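Local coordinates for protein separin (Saccharomyces cerevisiae, PDB 5U1T) that cleaves the Scc1 subunit of cohesin at the onset of anaphase, as a caspase-like cysteine protease that securin keeps inactive for most of the cell cycle, at residues 1263-1268 / 1336-1341; 1253-1258 / 1285-1290; 1298-1301 / 1305-1308. All blocks are in the same frame, centred on the assembly; numbering follows the deposited sequence.

Contact 1. Residues 1263-1268 / 1336-1341; sequences YEILHQ and HVQLEE
Gln1338 reaches across to Ile1265 and Gln1268. Its CB lies 3.8 Å from Ile1265 CD1 and nearly as close to Ile1265 CG1. The two side chains run oppositely past each other. CG sits beside the backbone N (chi1 -76°) and the chain runs on extended. This carries the amide along Ile1265 to Gln1268. CD comes to 3.9 Å from Gln1268 OE1. At the tip, Gln1338 OE1 is 3.7 Å from Ile1265 CG2 and 3.6 Å from Gln1268 OE1, and Gln1338 NE2 is 3.6 Å from Gln1268 NE2. Like ends of the two amides meet, with planes 43° apart, and no hydrogen bond joins them. Gln1338 OE1 accepts a hydrogen bond from Asn1269 ND2, at the end of helix 1252-1269.

Ile1265 also meets Leu1339, with 4.4 Å between Ile1265 CG2 and Leu1339 CG. It touches Leu1335 and Gln1342 as well, so it lies across about two turns of helix 1332-1347. Leu1339 reaches on to Met1307 and Ile1311 of helix 1303-1320.

The two segments are antiparallel, at 176°, with axes 10.4 Å apart. They belong to the helical insertion between strands 1248-1249 and 1353-1362, which pair in the mixed sheet. The buried isoleucine and leucine give this helix pair an apolar centre, and the glutamine amides lie beside it, nearer the surface. Between the two segments cohesion is therefore van der Waals. The specific polar tie comes from Asn1269.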
loop_
_atom_site.group_PDB
_atom_site.type_symbol
_atom_site.label_atom_id
_atom_site.label_comp_id
_atom_site.label_asym_id
_atom_site.label_seq_id
_atom_site.Cartn_x
_atom_site.Cartn_y
_atom_site.Cartn_z
ATOM N N TYR A 1263 -18.513 -59.079 -41.874
ATOM C CA TYR A 1263 -17.193 -59.138 -42.493
ATOM C C TYR A 1263 -17.227 -59.752 -43.886
ATOM O O TYR A 1263 -16.541 -59.268 -44.775
ATOM C CB TYR A 1263 -16.201 -59.890 -41.609
ATOM C CG TYR A 1263 -15.616 -58.996 -40.543
ATOM C CD1 TYR A 1263 -14.747 -57.956 -40.873
ATOM C CD2 TYR A 1263 -15.953 -59.171 -39.210
ATOM C CE1 TYR A 1263 -14.220 -57.130 -39.894
ATOM C CE2 TYR A 1263 -15.437 -58.348 -38.229
ATOM C CZ TYR A 1263 -14.573 -57.331 -38.573
ATOM O OH TYR A 1263 -14.076 -56.536 -37.572
ATOM N N GLU A 1264 -18.025 -60.797 -44.093
ATOM C CA GLU A 1264 -18.125 -61.363 -45.427
ATOM C C GLU A 1264 -18.608 -60.269 -46.369
ATOM O O GLU A 1264 -18.022 -60.053 -47.435
ATOM C CB GLU A 1264 -19.054 -62.567 -45.450
ATOM C CG GLU A 1264 -19.685 -62.896 -46.820
ATOM C CD GLU A 1264 -21.016 -63.674 -46.661
ATOM O OE1 GLU A 1264 -21.461 -63.865 -45.498
ATOM O OE2 GLU A 1264 -21.615 -64.111 -47.680
ATOM N N ILE A 1265 -19.641 -59.551 -45.953
ATOM C CA ILE A 1265 -20.149 -58.457 -46.768
ATOM C C ILE A 1265 -19.068 -57.405 -47.109
ATOM O O ILE A 1265 -18.968 -56.975 -48.262
ATOM C CB ILE A 1265 -21.349 -57.791 -46.088
ATOM C CG1 ILE A 1265 -22.528 -58.764 -46.102
ATOM C CG2 ILE A 1265 -21.711 -56.487 -46.792
ATOM C CD1 ILE A 1265 -23.555 -58.498 -45.075
ATOM N N LEU A 1266 -18.237 -57.023 -46.142
ATOM C CA LEU A 1266 -17.132 -56.103 -46.428
ATOM C C LEU A 1266 -16.104 -56.719 -47.390
ATOM O O LEU A 1266 -15.530 -56.022 -48.242
ATOM C CB LEU A 1266 -16.447 -55.666 -45.128
ATOM C CG LEU A 1266 -17.241 -54.728 -44.202
ATOM C CD1 LEU A 1266 -16.400 -54.216 -43.014
ATOM C CD2 LEU A 1266 -17.838 -53.558 -44.984
ATOM N N HIS A 1267 -15.902 -58.033 -47.257
ATOM C CA HIS A 1267 -14.908 -58.768 -48.035
ATOM C C HIS A 1267 -15.251 -58.746 -49.508
ATOM O O HIS A 1267 -14.384 -58.552 -50.349
ATOM C CB HIS A 1267 -14.794 -60.212 -47.545
ATOM C CG HIS A 1267 -13.655 -60.981 -48.147
ATOM N ND1 HIS A 1267 -13.338 -62.261 -47.763
ATOM C CD2 HIS A 1267 -12.755 -60.645 -49.105
ATOM C CE1 HIS A 1267 -12.295 -62.684 -48.449
ATOM N NE2 HIS A 1267 -11.925 -61.730 -49.277
ATOM N N GLN A 1268 -16.523 -58.922 -49.826
ATOM C CA GLN A 1268 -16.901 -59.074 -51.216
ATOM C C GLN A 1268 -17.232 -57.746 -51.889
ATOM O O GLN A 1268 -17.341 -57.684 -53.109
ATOM C CB GLN A 1268 -18.079 -60.044 -51.335
ATOM C CG GLN A 1268 -19.425 -59.477 -50.924
ATOM C CD GLN A 1268 -20.574 -60.510 -51.025
ATOM O OE1 GLN A 1268 -21.059 -61.042 -49.996
ATOM N NE2 GLN A 1268 -21.010 -60.790 -52.270
ATOM N N HIS A 1336 -25.860 -52.006 -49.200
ATOM C CA HIS A 1336 -27.214 -51.630 -48.829
ATOM C C HIS A 1336 -28.102 -52.852 -48.644
ATOM O O HIS A 1336 -28.660 -53.063 -47.554
ATOM C CB HIS A 1336 -27.777 -50.687 -49.906
ATOM C CG HIS A 1336 -29.262 -50.483 -49.861
ATOM N ND1 HIS A 1336 -29.972 -50.034 -50.955
ATOM C CD2 HIS A 1336 -30.170 -50.645 -48.864
ATOM C CE1 HIS A 1336 -31.252 -49.945 -50.640
ATOM N NE2 HIS A 1336 -31.402 -50.316 -49.380
ATOM N N VAL A 1337 -28.218 -53.656 -49.702
ATOM C CA VAL A 1337 -29.124 -54.790 -49.709
ATOM C C VAL A 1337 -28.742 -55.828 -48.670
ATOM O O VAL A 1337 -29.578 -56.249 -47.877
ATOM C CB VAL A 1337 -29.171 -55.464 -51.106
ATOM C CG1 VAL A 1337 -29.789 -56.850 -51.018
ATOM C CG2 VAL A 1337 -29.931 -54.591 -52.092
ATOM N N GLN A 1338 -27.484 -56.250 -48.688
ATOM C CA GLN A 1338 -27.020 -57.314 -47.800
ATOM C C GLN A 1338 -26.988 -56.899 -46.316
ATOM O O GLN A 1338 -27.267 -57.708 -45.442
ATOM C CB GLN A 1338 -25.630 -57.798 -48.238
ATOM C CG GLN A 1338 -25.625 -58.687 -49.475
ATOM C CD GLN A 1338 -24.259 -58.749 -50.178
ATOM O OE1 GLN A 1338 -23.276 -58.186 -49.691
ATOM N NE2 GLN A 1338 -24.198 -59.404 -51.326
ATOM N N LEU A 1339 -26.644 -55.650 -46.015
ATOM C CA LEU A 1339 -26.597 -55.232 -44.608
ATOM C C LEU A 1339 -27.989 -55.095 -44.026
ATOM O O LEU A 1339 -28.232 -55.496 -42.890
ATOM C CB LEU A 1339 -25.851 -53.921 -44.443
ATOM C CG LEU A 1339 -24.339 -54.011 -44.359
ATOM C CD1 LEU A 1339 -23.808 -52.616 -44.488
ATOM C CD2 LEU A 1339 -23.881 -54.642 -43.061
ATOM N N GLU A 1340 -28.896 -54.519 -44.813
ATOM C CA GLU A 1340 -30.300 -54.388 -44.424
ATOM C C GLU A 1340 -30.942 -55.738 -44.198
ATOM O O GLU A 1340 -31.761 -55.907 -43.302
ATOM C CB GLU A 1340 -31.095 -53.643 -45.489
ATOM C CG GLU A 1340 -32.566 -53.525 -45.160
ATOM C CD GLU A 1340 -33.209 -52.382 -45.887
ATOM O OE1 GLU A 1340 -32.626 -51.931 -46.897
ATOM O OE2 GLU A 1340 -34.282 -51.920 -45.444
ATOM N N GLU A 1341 -30.564 -56.689 -45.039
ATOM C CA GLU A 1341 -31.030 -58.056 -44.921
ATOM C C GLU A 1341 -30.615 -58.623 -43.571
ATOM O O GLU A 1341 -31.460 -59.041 -42.779
ATOM C CB GLU A 1341 -30.479 -58.898 -46.076
ATOM C CG GLU A 1341 -30.976 -60.323 -46.176
ATOM C CD GLU A 1341 -30.237 -61.118 -47.266
ATOM O OE1 GLU A 1341 -29.629 -60.496 -48.196
ATOM O OE2 GLU A 1341 -30.265 -62.379 -47.195
#

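Contact 2. Residues 1253-1258 / 1285-1290; sequences SLFEKF and VEDWVI
The Phe1255 ring meets Asp1287 and Ile1290 with its outer end. Asp1287 OD1 lies in the ring plane, at the edge. Asp1287 CG comes in obliquely, 3.6 Å from Phe1255 CE2. The carboxylate plane is turned 69° from the ring. Ile1290 CG2 also approaches this ring obliquely, at 3.8 Å from Phe1255 CE1. The same methyl touches the edge of a second ring, 3.6 Å from Phe1258 CE2 and near that ring's plane.

Both phenylalanines hold CG opposite the backbone N (chi1 172° for Phe1255 and 178° for Phe1258). Being three residues apart, they lie one turn apart on helix 1252-1269, and the Ile1290 methyl touches both. This is helix-helix packing within the family C50 region. The first turn of helix 1287-1294 sits here against helix 1252-1269. Farther along helix 1287-1294, Phe1293 and Leu1294 also meet Phe1258.

Glu1286 holds the N-cap position, and Asp1287 follows it. A carboxylate at this helix start probably interacts favourably with the helix dipole. Asp1287 OD1 also makes a salt bridge to Lys1259 NZ. Glu1256 OE2 stays 4.7 Å from Asp1287 OD2, a like charge that Lys1259 probably offsets.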
loop_
_atom_site.group_PDB
_atom_site.type_symbol
_atom_site.label_atom_id
_atom_site.label_comp_id
_atom_site.label_asym_id
_atom_site.label_seq_id
_atom_site.Cartn_x
_atom_site.Cartn_y
_atom_site.Cartn_z
ATOM N N SER A 1253 -25.132 -64.298 -28.812
ATOM C CA SER A 1253 -25.073 -65.408 -29.764
ATOM C C SER A 1253 -25.392 -64.911 -31.168
ATOM O O SER A 1253 -24.720 -65.267 -32.149
ATOM C CB SER A 1253 -26.032 -66.544 -29.370
ATOM O OG SER A 1253 -27.309 -66.066 -28.955
ATOM N N LEU A 1254 -26.415 -64.068 -31.254
ATOM C CA LEU A 1254 -26.819 -63.482 -32.522
ATOM C C LEU A 1254 -25.755 -62.537 -33.075
ATOM O O LEU A 1254 -25.524 -62.502 -34.281
ATOM C CB LEU A 1254 -28.143 -62.742 -32.356
ATOM C CG LEU A 1254 -29.384 -63.609 -32.172
ATOM C CD1 LEU A 1254 -30.552 -62.716 -31.898
ATOM C CD2 LEU A 1254 -29.641 -64.422 -33.409
ATOM N N PHE A 1255 -25.120 -61.772 -32.183
ATOM C CA PHE A 1255 -24.118 -60.790 -32.581
ATOM C C PHE A 1255 -22.966 -61.425 -33.354
ATOM O O PHE A 1255 -22.464 -60.857 -34.331
ATOM C CB PHE A 1255 -23.545 -60.036 -31.371
ATOM C CG PHE A 1255 -22.379 -59.166 -31.734
ATOM C CD1 PHE A 1255 -22.581 -57.987 -32.431
ATOM C CD2 PHE A 1255 -21.083 -59.566 -31.461
ATOM C CE1 PHE A 1255 -21.520 -57.207 -32.824
ATOM C CE2 PHE A 1255 -20.011 -58.785 -31.851
ATOM C CZ PHE A 1255 -20.231 -57.603 -32.531
ATOM N N GLU A 1256 -22.545 -62.600 -32.900
ATOM C CA GLU A 1256 -21.417 -63.293 -33.502
ATOM C C GLU A 1256 -21.713 -63.812 -34.902
ATOM O O GLU A 1256 -20.827 -63.823 -35.752
ATOM C CB GLU A 1256 -20.970 -64.436 -32.597
ATOM C CG GLU A 1256 -20.053 -63.958 -31.487
ATOM C CD GLU A 1256 -18.778 -63.315 -32.039
ATOM O OE1 GLU A 1256 -18.296 -63.774 -33.117
ATOM O OE2 GLU A 1256 -18.271 -62.355 -31.406
ATOM N N LYS A 1257 -22.950 -64.231 -35.150
ATOM C CA LYS A 1257 -23.315 -64.648 -36.494
ATOM C C LYS A 1257 -23.412 -63.401 -37.372
ATOM O O LYS A 1257 -23.015 -63.422 -38.542
ATOM C CB LYS A 1257 -24.623 -65.463 -36.512
ATOM C CG LYS A 1257 -24.757 -66.393 -37.768
ATOM C CD LYS A 1257 -25.828 -67.503 -37.600
ATOM C CE LYS A 1257 -26.089 -68.327 -38.897
ATOM N NZ LYS A 1257 -24.960 -69.225 -39.303
ATOM N N PHE A 1258 -23.894 -62.298 -36.812
ATOM C CA PHE A 1258 -23.923 -61.056 -37.579
ATOM C C PHE A 1258 -22.515 -60.579 -37.954
ATOM O O PHE A 1258 -22.312 -59.969 -39.014
ATOM C CB PHE A 1258 -24.632 -59.928 -36.832
ATOM C CG PHE A 1258 -24.622 -58.635 -37.591
ATOM C CD1 PHE A 1258 -25.408 -58.480 -38.723
ATOM C CD2 PHE A 1258 -23.796 -57.592 -37.205
ATOM C CE1 PHE A 1258 -25.398 -57.313 -39.437
ATOM C CE2 PHE A 1258 -23.774 -56.404 -37.921
ATOM C CZ PHE A 1258 -24.575 -56.261 -39.035
ATOM N N VAL A 1285 -12.496 -54.113 -37.215
ATOM C CA VAL A 1285 -13.191 -53.039 -36.510
ATOM C C VAL A 1285 -13.669 -53.522 -35.150
ATOM O O VAL A 1285 -14.024 -54.673 -35.007
ATOM C CB VAL A 1285 -14.394 -52.541 -37.343
ATOM C CG1 VAL A 1285 -15.284 -51.687 -36.533
ATOM C CG2 VAL A 1285 -13.923 -51.774 -38.551
ATOM N N GLU A 1286 -13.657 -52.660 -34.145
ATOM C CA GLU A 1286 -14.148 -53.017 -32.808
ATOM C C GLU A 1286 -15.624 -53.441 -32.782
ATOM O O GLU A 1286 -16.422 -52.996 -33.606
ATOM C CB GLU A 1286 -13.932 -51.837 -31.861
ATOM C CG GLU A 1286 -12.568 -51.811 -31.220
ATOM C CD GLU A 1286 -12.588 -52.401 -29.819
ATOM O OE1 GLU A 1286 -13.526 -52.080 -29.042
ATOM O OE2 GLU A 1286 -11.665 -53.183 -29.494
ATOM N N ASP A 1287 -15.985 -54.289 -31.827
ATOM C CA ASP A 1287 -17.340 -54.832 -31.780
ATOM C C ASP A 1287 -18.408 -53.760 -31.635
ATOM O O ASP A 1287 -19.477 -53.873 -32.246
ATOM C CB ASP A 1287 -17.501 -55.821 -30.627
ATOM C CG ASP A 1287 -16.929 -57.175 -30.936
ATOM O OD1 ASP A 1287 -16.494 -57.392 -32.082
ATOM O OD2 ASP A 1287 -16.910 -58.028 -30.031
ATOM N N TRP A 1288 -18.135 -52.731 -30.835
ATOM C CA TRP A 1288 -19.179 -51.771 -30.513
ATOM C C TRP A 1288 -19.546 -50.975 -31.746
ATOM O O TRP A 1288 -20.636 -50.420 -31.816
ATOM C CB TRP A 1288 -18.760 -50.835 -29.378
ATOM C CG TRP A 1288 -17.649 -49.891 -29.721
ATOM C CD1 TRP A 1288 -16.325 -50.108 -29.523
ATOM C CD2 TRP A 1288 -17.760 -48.586 -30.323
ATOM N NE1 TRP A 1288 -15.598 -49.026 -29.957
ATOM C CE2 TRP A 1288 -16.450 -48.077 -30.454
ATOM C CE3 TRP A 1288 -18.834 -47.798 -30.757
ATOM C CZ2 TRP A 1288 -16.179 -46.812 -30.996
ATOM C CZ3 TRP A 1288 -18.561 -46.536 -31.307
ATOM C CH2 TRP A 1288 -17.243 -46.064 -31.421
ATOM N N VAL A 1289 -18.643 -50.923 -32.720
ATOM C CA VAL A 1289 -18.924 -50.250 -33.988
ATOM C C VAL A 1289 -19.863 -51.103 -34.841
ATOM O O VAL A 1289 -20.819 -50.598 -35.438
ATOM C CB VAL A 1289 -17.636 -49.965 -34.778
ATOM C CG1 VAL A 1289 -17.948 -49.375 -36.155
ATOM C CG2 VAL A 1289 -16.706 -49.043 -33.975
ATOM N N ILE A 1290 -19.564 -52.401 -34.877
ATOM C CA ILE A 1290 -20.406 -53.380 -35.533
ATOM C C ILE A 1290 -21.783 -53.378 -34.890
ATOM O O ILE A 1290 -22.782 -53.394 -35.597
ATOM C CB ILE A 1290 -19.776 -54.792 -35.473
ATOM C CG1 ILE A 1290 -18.349 -54.746 -36.028
ATOM C CG2 ILE A 1290 -20.605 -55.811 -36.248
ATOM C CD1 ILE A 1290 -17.594 -56.063 -35.893
#

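Contact 3. Residues 1298-1301 / 1305-1308; sequences PQEI and SKME
Lys1306 NZ donates to Glu1300 OE1 at 2.7 Å, in a salt bridge that is the sole direct link between the two segments. OE1 uses its syn lone pair, on the side of the other oxygen. Glu1300 OE2 is farther off, 3.6 Å from Lys1306 NZ, so one oxygen carries the bond.

The two side chains cross at about a right angle. Each is extended beyond CG. Lys1306 starts with CG beside its backbone N (chi1 -64°) and then runs straight, which brings the amine to the carboxylate.

Glu1300 lies in the loop between helix 1287-1294 and helix 1303-1320. Lys1306 is in the first turn of the second helix. The bond thus ties a helix to the loop that leads into it. It is a local feature at the surface of the group formed by helices 1252-1269, 1287-1294, 1303-1320 and 1332-1347.

The amine has other, weaker partners: a weak hydrogen bond to Gln1242 OE1 and a long ion pair with Asp1302 OD1. Asp1302 OD1 also lies close to Glu1300 OE1, and the lysine charge probably eases the repulsion between these acids. The lysine also packs on Leu1296 in the same loop, while Pro1298 rests on Ile1343, Lys1344 and Arg1347 of helix 1332-1347.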
loop_
_atom_site.group_PDB
_atom_site.type_symbol
_atom_site.label_atom_id
_atom_site.label_comp_id
_atom_site.label_asym_id
_atom_site.label_seq_id
_atom_site.Cartn_x
_atom_site.Cartn_y
_atom_site.Cartn_z
ATOM N N PRO A 1298 -34.786 -50.896 -39.232
ATOM C CA PRO A 1298 -35.114 -50.831 -40.655
ATOM C C PRO A 1298 -36.502 -50.279 -40.918
ATOM O O PRO A 1298 -36.797 -49.877 -42.039
ATOM C CB PRO A 1298 -35.005 -52.285 -41.103
ATOM C CG PRO A 1298 -34.041 -52.879 -40.151
ATOM C CD PRO A 1298 -34.355 -52.248 -38.841
ATOM N N GLN A 1299 -37.345 -50.239 -39.898
ATOM C CA GLN A 1299 -38.714 -49.808 -40.105
ATOM C C GLN A 1299 -38.841 -48.277 -40.072
ATOM O O GLN A 1299 -39.786 -47.718 -40.638
ATOM C CB GLN A 1299 -39.630 -50.470 -39.073
ATOM C CG GLN A 1299 -39.662 -52.008 -39.164
ATOM C CD GLN A 1299 -39.687 -52.536 -40.616
ATOM O OE1 GLN A 1299 -40.580 -52.194 -41.405
ATOM N NE2 GLN A 1299 -38.700 -53.381 -40.966
ATOM N N GLU A 1300 -37.882 -47.608 -39.431
ATOM C CA GLU A 1300 -37.788 -46.146 -39.443
ATOM C C GLU A 1300 -37.666 -45.547 -40.851
ATOM O O GLU A 1300 -37.062 -46.136 -41.750
ATOM C CB GLU A 1300 -36.590 -45.687 -38.615
ATOM C CG GLU A 1300 -36.869 -45.392 -37.158
ATOM C CD GLU A 1300 -35.737 -44.567 -36.544
ATOM O OE1 GLU A 1300 -34.717 -44.356 -37.269
ATOM O OE2 GLU A 1300 -35.863 -44.113 -35.364
ATOM N N ILE A 1301 -38.215 -44.350 -41.012
ATOM C CA ILE A 1301 -38.280 -43.672 -42.299
ATOM C C ILE A 1301 -36.903 -43.239 -42.836
ATOM O O ILE A 1301 -36.668 -43.283 -44.043
ATOM C CB ILE A 1301 -39.212 -42.427 -42.202
ATOM C CG1 ILE A 1301 -39.528 -41.854 -43.591
ATOM C CG2 ILE A 1301 -38.628 -41.376 -41.268
ATOM C CD1 ILE A 1301 -40.142 -40.458 -43.545
ATOM N N SER A 1305 -30.316 -43.311 -44.434
ATOM C CA SER A 1305 -29.387 -42.229 -44.124
ATOM C C SER A 1305 -28.522 -42.626 -42.959
ATOM O O SER A 1305 -27.324 -42.394 -42.960
ATOM C CB SER A 1305 -30.127 -40.942 -43.793
ATOM O OG SER A 1305 -31.063 -40.656 -44.812
ATOM N N LYS A 1306 -29.143 -43.238 -41.967
ATOM C CA LYS A 1306 -28.429 -43.581 -40.765
ATOM C C LYS A 1306 -27.439 -44.673 -41.079
ATOM O O LYS A 1306 -26.304 -44.624 -40.616
ATOM C CB LYS A 1306 -29.396 -44.002 -39.670
ATOM C CG LYS A 1306 -30.317 -42.884 -39.250
ATOM C CD LYS A 1306 -31.049 -43.224 -37.975
ATOM C CE LYS A 1306 -32.174 -42.253 -37.735
ATOM N NZ LYS A 1306 -32.844 -42.559 -36.464
ATOM N N MET A 1307 -27.855 -45.635 -41.899
ATOM C CA MET A 1307 -26.977 -46.735 -42.284
ATOM C C MET A 1307 -25.822 -46.239 -43.144
ATOM O O MET A 1307 -24.674 -46.576 -42.886
ATOM C CB MET A 1307 -27.741 -47.834 -43.028
ATOM C CG MET A 1307 -26.989 -49.155 -42.979
ATOM S SD MET A 1307 -27.759 -50.533 -43.835
ATOM C CE MET A 1307 -27.602 -49.964 -45.530
ATOM N N GLU A 1308 -26.136 -45.447 -44.163
ATOM C CA GLU A 1308 -25.130 -44.800 -44.992
ATOM C C GLU A 1308 -24.060 -44.105 -44.135
ATOM O O GLU A 1308 -22.864 -44.273 -44.362
ATOM C CB GLU A 1308 -25.798 -43.793 -45.928
ATOM C CG GLU A 1308 -24.923 -43.338 -47.066
ATOM C CD GLU A 1308 -25.601 -42.310 -47.961
ATOM O OE1 GLU A 1308 -26.168 -41.339 -47.422
ATOM O OE2 GLU A 1308 -25.565 -42.468 -49.204
#

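All three contacts belong to one helix group at the far end of the elongated chain. Contacts 1 and 2 share helix 1252-1269. They meet through a probable hydrogen bond from Val1285 N to Tyr1263 OH (2.9 Å) and Tyr1263 against Ile1290. Contact 2 is buried, aromatic and aliphatic, with one carboxylate at a ring edge. Contact 1 is partly buried, apolar at its centre and polar at one side. Contact 3 lies at the surface and depends on charge. Its Met1307 packs on His1336 and Leu1339 of contact 1. The nearest atoms of contacts 2 and 3 are about 8 Å apart. Contacts 1 and 2 join separate helices; contact 3 joins a loop and the next helix.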